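Local coordinates for FACT complex subunit SPT16 (Ashbya gossypii, PDB 6A8M), which probably serves in the FACT complex as a histone chaperone that reorganizes nucleosomes during transcription, replication and repair, and is represented here by its N-terminal peptidase-like part, at residues Asn391-Asn402 with Ala414-Ser425; Tyr46-Trp55 with Leu368-Ser376. All coordinates share one frame; numbering follows the deposited sequence.

Interaction 2 comes first along the chain, pairing helix 48-57 of the N-terminal lobe with the loop between strands 364-368 and 379-381; interaction 1 follows as the hairpin of strands 394-405 and 412-424. Their centres lie about 17 Å apart. The two meet directly, because the loop leaves strand 364-368, a sheet neighbour of 394-405: Met-369 N lies 3.0 Å from Cys-394 O, a probable hydrogen bond, and Leu-368 CD1 packs on Asp-393 CB. The five-stranded antiparallel sheet is thus joined through its own loop to the other lobe. Interaction 1 builds the M24-like half internally, whereas interaction 2 forms part of the junction between the lobes.

Interaction 1: residues Asn391-Asn402 with Ala414-Ser425; sequences NGDCFNISLGFN and ALQLADTVQLTS
A long antiparallel beta hairpin in the M24 peptidase-like half, whose relatives share the pita-bread fold, pairs Asn-391 to Asn-402 with Ala-414 to Ser-425, from Phe-401 beside Leu-415 to Cys-394 beside Gln-422. The axes of strands 394-402 and 414-424 run at 179° with a closest approach of 4.6 Å, the evidence that the strands run almost exactly antiparallel. Hydrogen-bonded pairs (Phe-395/Val-421, Ile-397/Asp-419, Leu-399/Leu-417, Phe-401/Leu-415) alternate with non-hydrogen-bonded ones; Phe-395 N reaches Val-421 O at 2.7 Å. A water donates to both Ile-397 O and Leu-417 O, carbonyls that already accept ladder bonds.

The two faces differ. On the face of Phe-395 and Ile-397, the ring edge of Phe-395 meets a methyl of Leu-423 (CE2 to CD2, 3.5 Å), and Ile-397 CG1 lies 3.8 Å from Val-421 CG2. Farther along, Leu-399 and Phe-401 pack on helix 312-332, and the carboxylate of Asp-419 is held by Arg-304, Lys-436, Thr-432 and Gln-325. The face of Cys-394 and Ser-398 has small groups in close contact, with Ser-398 CB 3.6 Å from Ala-418 CB. There a second water links Ser-398 OG to Gln-416 NE2, and Thr-420 OG1 bonds to Asn-301 O.

At the Gly-392 end, a bend at chi2 (72°) folds the Gln-422 amide back across the strands. Gln-422 NE2 makes a weak bond to Gly-392 O at 3.0 Å and a straight one, 174° at the hydrogen, to Leu-423 O at 3.1 Å. Gly-392 N also binds Leu-423 O, at 2.9 Å, so this one carbonyl is gripped by two donors that arrive from opposite faces of its plane.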
loop_
_atom_site.group_PDB
_atom_site.type_symbol
_atom_site.label_atom_id
_atom_site.label_comp_id
_atom_site.label_asym_id
_atom_site.label_seq_id
_atom_site.Cartn_x
_atom_site.Cartn_y
_atom_site.Cartn_z
ATOM N N ASN A 391 -5.364 0.557 17.019
ATOM C CA ASN A 391 -6.706 0.690 16.457
ATOM C C ASN A 391 -6.648 1.622 15.251
ATOM O O ASN A 391 -5.996 2.672 15.289
ATOM C CB ASN A 391 -7.672 1.225 17.520
ATOM C CG ASN A 391 -9.120 1.229 17.055
ATOM O OD1 ASN A 391 -9.485 0.536 16.102
ATOM N ND2 ASN A 391 -9.959 2.005 17.744
ATOM N N GLY A 392 -7.309 1.213 14.165
ATOM C CA GLY A 392 -7.301 1.960 12.918
ATOM C C GLY A 392 -6.263 1.520 11.917
ATOM O O GLY A 392 -6.283 1.992 10.757
ATOM N N ASP A 393 -5.342 0.650 12.315
ATOM C CA ASP A 393 -4.414 0.083 11.348
ATOM C C ASP A 393 -5.142 -0.865 10.408
ATOM O O ASP A 393 -6.081 -1.557 10.800
ATOM C CB ASP A 393 -3.296 -0.688 12.048
ATOM C CG ASP A 393 -2.272 0.224 12.708
ATOM O OD1 ASP A 393 -2.348 1.456 12.522
ATOM O OD2 ASP A 393 -1.418 -0.316 13.449
ATOM N N CYS A 394 -4.677 -0.909 9.162
ATOM C CA CYS A 394 -5.186 -1.842 8.171
ATOM C C CYS A 394 -4.042 -2.740 7.734
ATOM O O CYS A 394 -2.964 -2.241 7.398
ATOM C CB CYS A 394 -5.753 -1.097 6.963
ATOM S SG CYS A 394 -6.513 -2.174 5.727
ATOM N N PHE A 395 -4.281 -4.052 7.716
ATOM C CA PHE A 395 -3.235 -5.002 7.350
ATOM C C PHE A 395 -3.605 -5.808 6.115
ATOM O O PHE A 395 -4.776 -6.117 5.853
ATOM C CB PHE A 395 -2.931 -5.982 8.509
ATOM C CG PHE A 395 -2.347 -5.311 9.698
ATOM C CD1 PHE A 395 -0.967 -5.173 9.819
ATOM C CD2 PHE A 395 -3.178 -4.753 10.657
ATOM C CE1 PHE A 395 -0.426 -4.507 10.906
ATOM C CE2 PHE A 395 -2.643 -4.100 11.752
ATOM C CZ PHE A 395 -1.263 -3.971 11.862
ATOM N N ASN A 396 -2.561 -6.137 5.351
ATOM C CA ASN A 396 -2.564 -7.250 4.408
ATOM C C ASN A 396 -2.066 -8.466 5.183
ATOM O O ASN A 396 -0.878 -8.561 5.485
ATOM C CB ASN A 396 -1.659 -6.904 3.232
ATOM C CG ASN A 396 -1.438 -8.059 2.289
ATOM O OD1 ASN A 396 -2.214 -9.007 2.268
ATOM N ND2 ASN A 396 -0.385 -7.961 1.477
ATOM N N ILE A 397 -2.974 -9.362 5.564
ATOM C CA ILE A 397 -2.585 -10.592 6.252
ATOM C C ILE A 397 -2.447 -11.645 5.165
ATOM O O ILE A 397 -3.451 -12.106 4.608
ATOM C CB ILE A 397 -3.620 -10.999 7.314
ATOM C CG1 ILE A 397 -3.825 -9.873 8.330
ATOM C CG2 ILE A 397 -3.214 -12.290 8.012
ATOM C CD1 ILE A 397 -2.561 -9.555 9.149
ATOM N N SER A 398 -1.199 -12.003 4.840
ATOM C CA SER A 398 -0.910 -12.843 3.680
ATOM C C SER A 398 0.025 -13.944 4.142
ATOM O O SER A 398 1.114 -13.665 4.660
ATOM C CB SER A 398 -0.259 -12.026 2.556
ATOM O OG SER A 398 0.250 -12.887 1.540
ATOM N N LEU A 399 -0.382 -15.187 3.955
ATOM C CA LEU A 399 0.478 -16.272 4.384
ATOM C C LEU A 399 0.554 -17.345 3.321
ATOM O O LEU A 399 -0.358 -17.533 2.523
ATOM C CB LEU A 399 0.044 -16.889 5.699
ATOM C CG LEU A 399 -1.429 -16.976 6.052
ATOM C CD1 LEU A 399 -1.667 -18.146 6.963
ATOM C CD2 LEU A 399 -1.825 -15.717 6.768
ATOM N N GLY A 400 1.671 -18.047 3.326
ATOM C CA GLY A 400 1.942 -18.983 2.259
ATOM C C GLY A 400 2.836 -20.092 2.748
ATOM O O GLY A 400 3.571 -19.937 3.729
ATOM N N PHE A 401 2.729 -21.233 2.067
ATOM C CA PHE A 401 3.618 -22.371 2.264
ATOM C C PHE A 401 4.122 -22.767 0.882
ATOM O O PHE A 401 3.318 -22.906 -0.047
ATOM C CB PHE A 401 2.893 -23.539 2.928
ATOM C CG PHE A 401 2.365 -23.222 4.302
ATOM C CD1 PHE A 401 3.175 -23.362 5.408
ATOM C CD2 PHE A 401 1.061 -22.769 4.481
ATOM C CE1 PHE A 401 2.701 -23.058 6.686
ATOM C CE2 PHE A 401 0.581 -22.465 5.760
ATOM C CZ PHE A 401 1.404 -22.604 6.855
ATOM N N ASN A 402 5.431 -22.933 0.734
ATOM C CA ASN A 402 5.986 -23.261 -0.573
ATOM C C ASN A 402 6.772 -24.563 -0.480
ATOM O O ASN A 402 7.059 -25.075 0.611
ATOM C CB ASN A 402 6.851 -22.108 -1.102
ATOM C CG ASN A 402 7.028 -22.130 -2.638
ATOM O OD1 ASN A 402 6.529 -23.018 -3.334
ATOM N ND2 ASN A 402 7.732 -21.130 -3.158
ATOM N N ALA A 414 1.705 -25.656 -3.487
ATOM C CA ALA A 414 1.962 -24.532 -2.604
ATOM C C ALA A 414 0.597 -24.035 -2.177
ATOM O O ALA A 414 -0.422 -24.381 -2.784
ATOM C CB ALA A 414 2.783 -23.422 -3.284
ATOM N N LEU A 415 0.579 -23.255 -1.111
ATOM C CA LEU A 415 -0.670 -22.752 -0.557
ATOM C C LEU A 415 -0.501 -21.286 -0.231
ATOM O O LEU A 415 0.532 -20.880 0.305
ATOM C CB LEU A 415 -1.081 -23.498 0.735
ATOM C CG LEU A 415 -1.255 -25.010 0.575
ATOM C CD1 LEU A 415 -1.410 -25.681 1.941
ATOM C CD2 LEU A 415 -2.463 -25.322 -0.314
ATOM N N GLN A 416 -1.536 -20.495 -0.493
ATOM C CA GLN A 416 -1.429 -19.093 -0.148
ATOM C C GLN A 416 -2.815 -18.513 0.077
ATOM O O GLN A 416 -3.728 -18.744 -0.713
ATOM C CB GLN A 416 -0.682 -18.317 -1.240
ATOM C CG GLN A 416 -0.476 -16.866 -0.899
ATOM C CD GLN A 416 0.503 -16.213 -1.831
ATOM O OE1 GLN A 416 0.290 -16.185 -3.066
ATOM N NE2 GLN A 416 1.599 -15.720 -1.271
ATOM N N LEU A 417 -2.953 -17.729 1.143
ATOM C CA LEU A 417 -4.222 -17.097 1.467
ATOM C C LEU A 417 -3.921 -15.696 1.964
ATOM O O LEU A 417 -3.039 -15.534 2.807
ATOM C CB LEU A 417 -4.942 -17.897 2.561
ATOM C CG LEU A 417 -6.363 -17.501 2.927
ATOM C CD1 LEU A 417 -7.299 -17.788 1.746
ATOM C CD2 LEU A 417 -6.808 -18.251 4.179
ATOM N N ALA A 418 -4.654 -14.695 1.469
ATOM C CA ALA A 418 -4.480 -13.333 1.966
ATOM C C ALA A 418 -5.823 -12.627 2.039
ATOM O O ALA A 418 -6.693 -12.835 1.196
ATOM C CB ALA A 418 -3.499 -12.517 1.084
ATOM N N ASP A 419 -5.976 -11.769 3.054
ATOM C CA ASP A 419 -7.159 -10.937 3.193
ATOM C C ASP A 419 -6.755 -9.591 3.767
ATOM O O ASP A 419 -5.733 -9.466 4.448
ATOM C CB ASP A 419 -8.224 -11.596 4.090
ATOM C CG ASP A 419 -9.016 -12.655 3.345
ATOM O OD1 ASP A 419 -9.818 -12.279 2.474
ATOM O OD2 ASP A 419 -8.820 -13.856 3.613
ATOM N N THR A 420 -7.588 -8.588 3.501
ATOM C CA THR A 420 -7.393 -7.250 4.049
ATOM C C THR A 420 -8.174 -7.124 5.353
ATOM O O THR A 420 -9.365 -7.443 5.404
ATOM C CB THR A 420 -7.839 -6.217 3.021
ATOM O OG1 THR A 420 -7.077 -6.436 1.822
ATOM C CG2 THR A 420 -7.623 -4.794 3.518
ATOM N N VAL A 421 -7.496 -6.700 6.414
ATOM C CA VAL A 421 -8.078 -6.683 7.755
ATOM C C VAL A 421 -7.909 -5.295 8.356
ATOM O O VAL A 421 -6.790 -4.775 8.419
ATOM C CB VAL A 421 -7.423 -7.733 8.674
ATOM C CG1 VAL A 421 -8.073 -7.689 10.071
ATOM C CG2 VAL A 421 -7.502 -9.145 8.059
ATOM N N GLN A 422 -9.007 -4.720 8.823
ATOM C CA GLN A 422 -9.043 -3.401 9.426
ATOM C C GLN A 422 -9.204 -3.545 10.931
ATOM O O GLN A 422 -10.129 -4.212 11.389
ATOM C CB GLN A 422 -10.214 -2.595 8.862
ATOM C CG GLN A 422 -10.416 -1.266 9.542
ATOM C CD GLN A 422 -9.335 -0.263 9.168
ATOM O OE1 GLN A 422 -9.081 -0.015 7.984
ATOM N NE2 GLN A 422 -8.693 0.317 10.171
ATOM N N LEU A 423 -8.327 -2.905 11.705
ATOM C CA LEU A 423 -8.547 -2.816 13.149
ATOM C C LEU A 423 -9.558 -1.720 13.412
ATOM O O LEU A 423 -9.327 -0.568 13.030
ATOM C CB LEU A 423 -7.248 -2.505 13.894
ATOM C CG LEU A 423 -6.342 -3.652 14.335
ATOM C CD1 LEU A 423 -7.048 -4.564 15.357
ATOM C CD2 LEU A 423 -5.896 -4.433 13.130
ATOM N N THR A 424 -10.667 -2.065 14.065
ATOM C CA THR A 424 -11.661 -1.101 14.514
ATOM C C THR A 424 -11.837 -1.188 16.026
ATOM O O THR A 424 -11.287 -2.070 16.697
ATOM C CB THR A 424 -13.019 -1.335 13.836
ATOM O OG1 THR A 424 -13.646 -2.473 14.428
ATOM C CG2 THR A 424 -12.822 -1.603 12.354
ATOM N N SER A 425 -12.626 -0.257 16.568
ATOM C CA SER A 425 -12.898 -0.310 18.003
ATOM C C SER A 425 -13.613 -1.604 18.374
ATOM O O SER A 425 -13.468 -2.094 19.500
ATOM C CB SER A 425 -13.721 0.909 18.444
ATOM O OG SER A 425 -13.011 2.121 18.236
HETATM O O HOH W 1 -4.209 -14.446 5.285
HETATM O O HOH W 2 1.819 -15.150 1.507
#

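Interaction 2: residues Tyr46-Trp55 with Leu368-Ser376; sequences YQKTTILHNW and LMGLEFRDS
Leu-371, in the loop after strand 364-368 of the M24-like half, wedges against Ile-51 and Trp-55 of helix 48-57 in the N-terminal lobe; this is the tight part of a contact that belongs to the junction between the lobes. Leu-371 CD1 lies 3.6 Å from Trp-55 CB, Leu-371 CD2 meets Asn-54 CB, and Leu-371 CB rests 3.8 Å from Ile-51 CG2. Beside this wedge the Tyr-46 ring lies under Phe-373 CB, which stands 4.1 Å from the ring centroid and 23° off its normal, a CH-pi contact. At the ring edge, Tyr-46 CD1 lies 3.4 Å from Leu-371 O. With an alanine here instead of Tyr-46, Phe-373 CB would probably lose the ring face beneath it, and Ala-257 O the hydroxyl that bonds it.

The polar side is looser. A chi1 of -168° and an extended chain carry Glu-372 along Ile-51 CD1 to Lys-48, where Glu-372 OE1 lies 3.4 Å from Lys-48 CE but 4.5 Å from Lys-48 NZ, beyond a salt bridge. A water that accepts from Asn-54 ND2 donates only weakly to Leu-371 O.

Trp-174 of helix 167-174 packs on Ile-51, strand 32-37 lies against Thr-49 and Leu-52, and Cys-299 of strand 298-308 touches both Tyr-46 and Phe-373.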
loop_
_atom_site.group_PDB
_atom_site.type_symbol
_atom_site.label_atom_id
_atom_site.label_comp_id
_atom_site.label_asym_id
_atom_site.label_seq_id
_atom_site.Cartn_x
_atom_site.Cartn_y
_atom_site.Cartn_z
ATOM N N TYR A 46 4.434 4.242 -5.307
ATOM C CA TYR A 46 4.533 4.131 -3.856
ATOM C C TYR A 46 5.786 4.798 -3.299
ATOM O O TYR A 46 6.232 4.434 -2.201
ATOM C CB TYR A 46 4.482 2.659 -3.425
ATOM C CG TYR A 46 3.224 1.960 -3.935
ATOM C CD1 TYR A 46 1.966 2.435 -3.604
ATOM C CD2 TYR A 46 3.309 0.862 -4.779
ATOM C CE1 TYR A 46 0.801 1.819 -4.088
ATOM C CE2 TYR A 46 2.161 0.238 -5.251
ATOM C CZ TYR A 46 0.928 0.716 -4.912
ATOM O OH TYR A 46 -0.187 0.082 -5.398
ATOM N N GLN A 47 6.362 5.761 -4.016
ATOM C CA GLN A 47 7.462 6.536 -3.444
ATOM C C GLN A 47 6.937 7.402 -2.299
ATOM O O GLN A 47 5.774 7.818 -2.281
ATOM C CB GLN A 47 8.138 7.406 -4.506
ATOM C CG GLN A 47 8.799 6.582 -5.636
ATOM C CD GLN A 47 9.835 7.351 -6.418
ATOM O OE1 GLN A 47 11.029 7.208 -6.169
ATOM N NE2 GLN A 47 9.388 8.169 -7.373
ATOM N N LYS A 48 7.805 7.652 -1.316
ATOM C CA LYS A 48 7.325 8.286 -0.094
ATOM C C LYS A 48 6.758 9.666 -0.371
ATOM O O LYS A 48 5.775 10.080 0.257
ATOM C CB LYS A 48 8.446 8.367 0.937
ATOM C CG LYS A 48 9.004 7.013 1.305
ATOM C CD LYS A 48 7.962 6.128 1.947
ATOM C CE LYS A 48 8.506 4.681 2.090
ATOM N NZ LYS A 48 9.840 4.624 2.764
ATOM N N THR A 49 7.361 10.398 -1.303
ATOM C CA THR A 49 6.880 11.752 -1.560
ATOM C C THR A 49 5.520 11.726 -2.229
ATOM O O THR A 49 4.640 12.534 -1.893
ATOM C CB THR A 49 7.892 12.518 -2.409
ATOM O OG1 THR A 49 9.138 12.549 -1.708
ATOM C CG2 THR A 49 7.416 13.925 -2.630
ATOM N N THR A 50 5.316 10.781 -3.149
ATOM C CA THR A 50 3.999 10.609 -3.757
ATOM C C THR A 50 2.969 10.191 -2.727
ATOM O O THR A 50 1.843 10.700 -2.724
ATOM C CB THR A 50 4.075 9.577 -4.885
ATOM O OG1 THR A 50 4.976 10.044 -5.889
ATOM C CG2 THR A 50 2.672 9.323 -5.500
ATOM N N ILE A 51 3.329 9.258 -1.840
ATOM C CA ILE A 51 2.411 8.878 -0.769
ATOM C C ILE A 51 2.062 10.102 0.068
ATOM O O ILE A 51 0.892 10.352 0.372
ATOM C CB ILE A 51 3.023 7.754 0.087
ATOM C CG1 ILE A 51 3.192 6.489 -0.747
ATOM C CG2 ILE A 51 2.144 7.454 1.298
ATOM C CD1 ILE A 51 4.048 5.432 -0.044
ATOM N N LEU A 52 3.077 10.900 0.430
ATOM C CA LEU A 52 2.836 12.093 1.229
ATOM C C LEU A 52 1.845 13.026 0.538
ATOM O O LEU A 52 0.920 13.548 1.183
ATOM C CB LEU A 52 4.163 12.807 1.507
ATOM C CG LEU A 52 4.032 14.090 2.348
ATOM C CD1 LEU A 52 3.643 13.787 3.794
ATOM C CD2 LEU A 52 5.366 14.774 2.276
ATOM N N HIS A 53 1.989 13.217 -0.781
ATOM C CA HIS A 53 1.025 14.051 -1.505
ATOM C C HIS A 53 -0.371 13.463 -1.429
ATOM O O HIS A 53 -1.344 14.183 -1.175
ATOM C CB HIS A 53 1.427 14.225 -2.969
ATOM C CG HIS A 53 2.531 15.206 -3.164
ATOM N ND1 HIS A 53 2.610 16.021 -4.267
ATOM C CD2 HIS A 53 3.607 15.501 -2.397
ATOM C CE1 HIS A 53 3.686 16.787 -4.171
ATOM N NE2 HIS A 53 4.316 16.479 -3.051
ATOM N N ASN A 54 -0.483 12.151 -1.638
ATOM C CA ASN A 54 -1.791 11.519 -1.598
ATOM C C ASN A 54 -2.405 11.669 -0.223
ATOM O O ASN A 54 -3.616 11.896 -0.095
ATOM C CB ASN A 54 -1.673 10.051 -1.987
ATOM C CG ASN A 54 -1.437 9.863 -3.464
ATOM O OD1 ASN A 54 -1.800 10.721 -4.267
ATOM N ND2 ASN A 54 -0.857 8.726 -3.833
ATOM N N TRP A 55 -1.568 11.582 0.817
ATOM C CA TRP A 55 -2.037 11.722 2.195
ATOM C C TRP A 55 -2.441 13.161 2.508
ATOM O O TRP A 55 -3.531 13.412 3.037
ATOM C CB TRP A 55 -0.941 11.251 3.162
ATOM C CG TRP A 55 -1.376 11.106 4.605
ATOM C CD1 TRP A 55 -2.356 10.269 5.098
ATOM C CD2 TRP A 55 -0.836 11.796 5.739
ATOM N NE1 TRP A 55 -2.448 10.410 6.460
ATOM C CE2 TRP A 55 -1.517 11.323 6.880
ATOM C CE3 TRP A 55 0.182 12.743 5.903
ATOM C CZ2 TRP A 55 -1.246 11.796 8.165
ATOM C CZ3 TRP A 55 0.462 13.205 7.175
ATOM C CH2 TRP A 55 -0.259 12.738 8.297
ATOM N N LEU A 368 1.483 -3.940 7.287
ATOM C CA LEU A 368 0.625 -2.767 7.208
ATOM C C LEU A 368 0.424 -2.379 5.745
ATOM O O LEU A 368 1.340 -2.497 4.925
ATOM C CB LEU A 368 1.263 -1.622 8.001
ATOM C CG LEU A 368 0.430 -0.493 8.595
ATOM C CD1 LEU A 368 -0.584 -0.981 9.615
ATOM C CD2 LEU A 368 1.415 0.502 9.249
ATOM N N MET A 369 -0.781 -1.898 5.425
ATOM C CA MET A 369 -1.150 -1.532 4.062
ATOM C C MET A 369 -2.004 -0.269 4.116
ATOM O O MET A 369 -2.687 -0.014 5.109
ATOM C CB MET A 369 -1.911 -2.694 3.378
ATOM C CG MET A 369 -2.338 -2.468 1.923
ATOM S SD MET A 369 -2.956 -4.005 1.221
ATOM C CE MET A 369 -4.270 -4.354 2.390
ATOM N N GLY A 370 -1.949 0.525 3.048
ATOM C CA GLY A 370 -2.763 1.735 2.977
ATOM C C GLY A 370 -2.506 2.448 1.668
ATOM O O GLY A 370 -2.686 1.858 0.596
ATOM N N LEU A 371 -2.053 3.709 1.740
ATOM C CA LEU A 371 -1.574 4.388 0.538
ATOM C C LEU A 371 -0.361 3.683 -0.044
ATOM O O LEU A 371 -0.158 3.701 -1.265
ATOM C CB LEU A 371 -1.240 5.847 0.864
ATOM C CG LEU A 371 -2.433 6.725 1.260
ATOM C CD1 LEU A 371 -1.994 8.071 1.837
ATOM C CD2 LEU A 371 -3.320 6.967 0.027
ATOM N N GLU A 372 0.459 3.070 0.807
ATOM C CA GLU A 372 1.557 2.211 0.375
ATOM C C GLU A 372 1.061 0.772 0.393
ATOM O O GLU A 372 0.487 0.328 1.395
ATOM C CB GLU A 372 2.758 2.373 1.306
ATOM C CG GLU A 372 4.054 1.758 0.827
ATOM C CD GLU A 372 5.236 2.244 1.657
ATOM O OE1 GLU A 372 6.377 2.143 1.190
ATOM O OE2 GLU A 372 5.013 2.736 2.779
ATOM N N PHE A 373 1.267 0.050 -0.710
ATOM C CA PHE A 373 0.778 -1.327 -0.771
ATOM C C PHE A 373 1.438 -2.200 0.287
ATOM O O PHE A 373 0.758 -2.978 0.982
ATOM C CB PHE A 373 1.000 -1.951 -2.151
ATOM C CG PHE A 373 0.499 -3.341 -2.215
ATOM C CD1 PHE A 373 -0.867 -3.576 -2.242
ATOM C CD2 PHE A 373 1.372 -4.433 -2.170
ATOM C CE1 PHE A 373 -1.367 -4.862 -2.255
ATOM C CE2 PHE A 373 0.864 -5.721 -2.177
ATOM C CZ PHE A 373 -0.505 -5.929 -2.218
ATOM N N ARG A 374 2.752 -2.073 0.445
ATOM C CA ARG A 374 3.504 -2.824 1.448
ATOM C C ARG A 374 4.405 -1.862 2.210
ATOM O O ARG A 374 5.347 -1.291 1.643
ATOM C CB ARG A 374 4.324 -3.946 0.807
ATOM C CG ARG A 374 5.060 -4.823 1.850
ATOM C CD ARG A 374 5.940 -5.842 1.165
ATOM N NE ARG A 374 6.501 -6.808 2.121
ATOM C CZ ARG A 374 5.844 -7.881 2.571
ATOM N NH1 ARG A 374 4.601 -8.129 2.175
ATOM N NH2 ARG A 374 6.441 -8.706 3.441
ATOM N N ASP A 375 4.089 -1.656 3.484
ATOM C CA ASP A 375 4.915 -0.825 4.356
ATOM C C ASP A 375 6.031 -1.691 4.917
ATOM O O ASP A 375 5.834 -2.463 5.865
ATOM C CB ASP A 375 4.060 -0.216 5.453
ATOM C CG ASP A 375 4.818 0.795 6.296
ATOM O OD1 ASP A 375 6.074 0.787 6.312
ATOM O OD2 ASP A 375 4.134 1.575 6.985
ATOM N N SER A 376 7.233 -1.542 4.343
ATOM C CA SER A 376 8.381 -2.339 4.746
ATOM C C SER A 376 8.856 -2.034 6.151
ATOM O O SER A 376 9.658 -2.799 6.689
ATOM C CB SER A 376 9.524 -2.113 3.767
ATOM O OG SER A 376 9.107 -2.535 2.480
HETATM O O HOH W 3 0.561 6.582 -2.807
#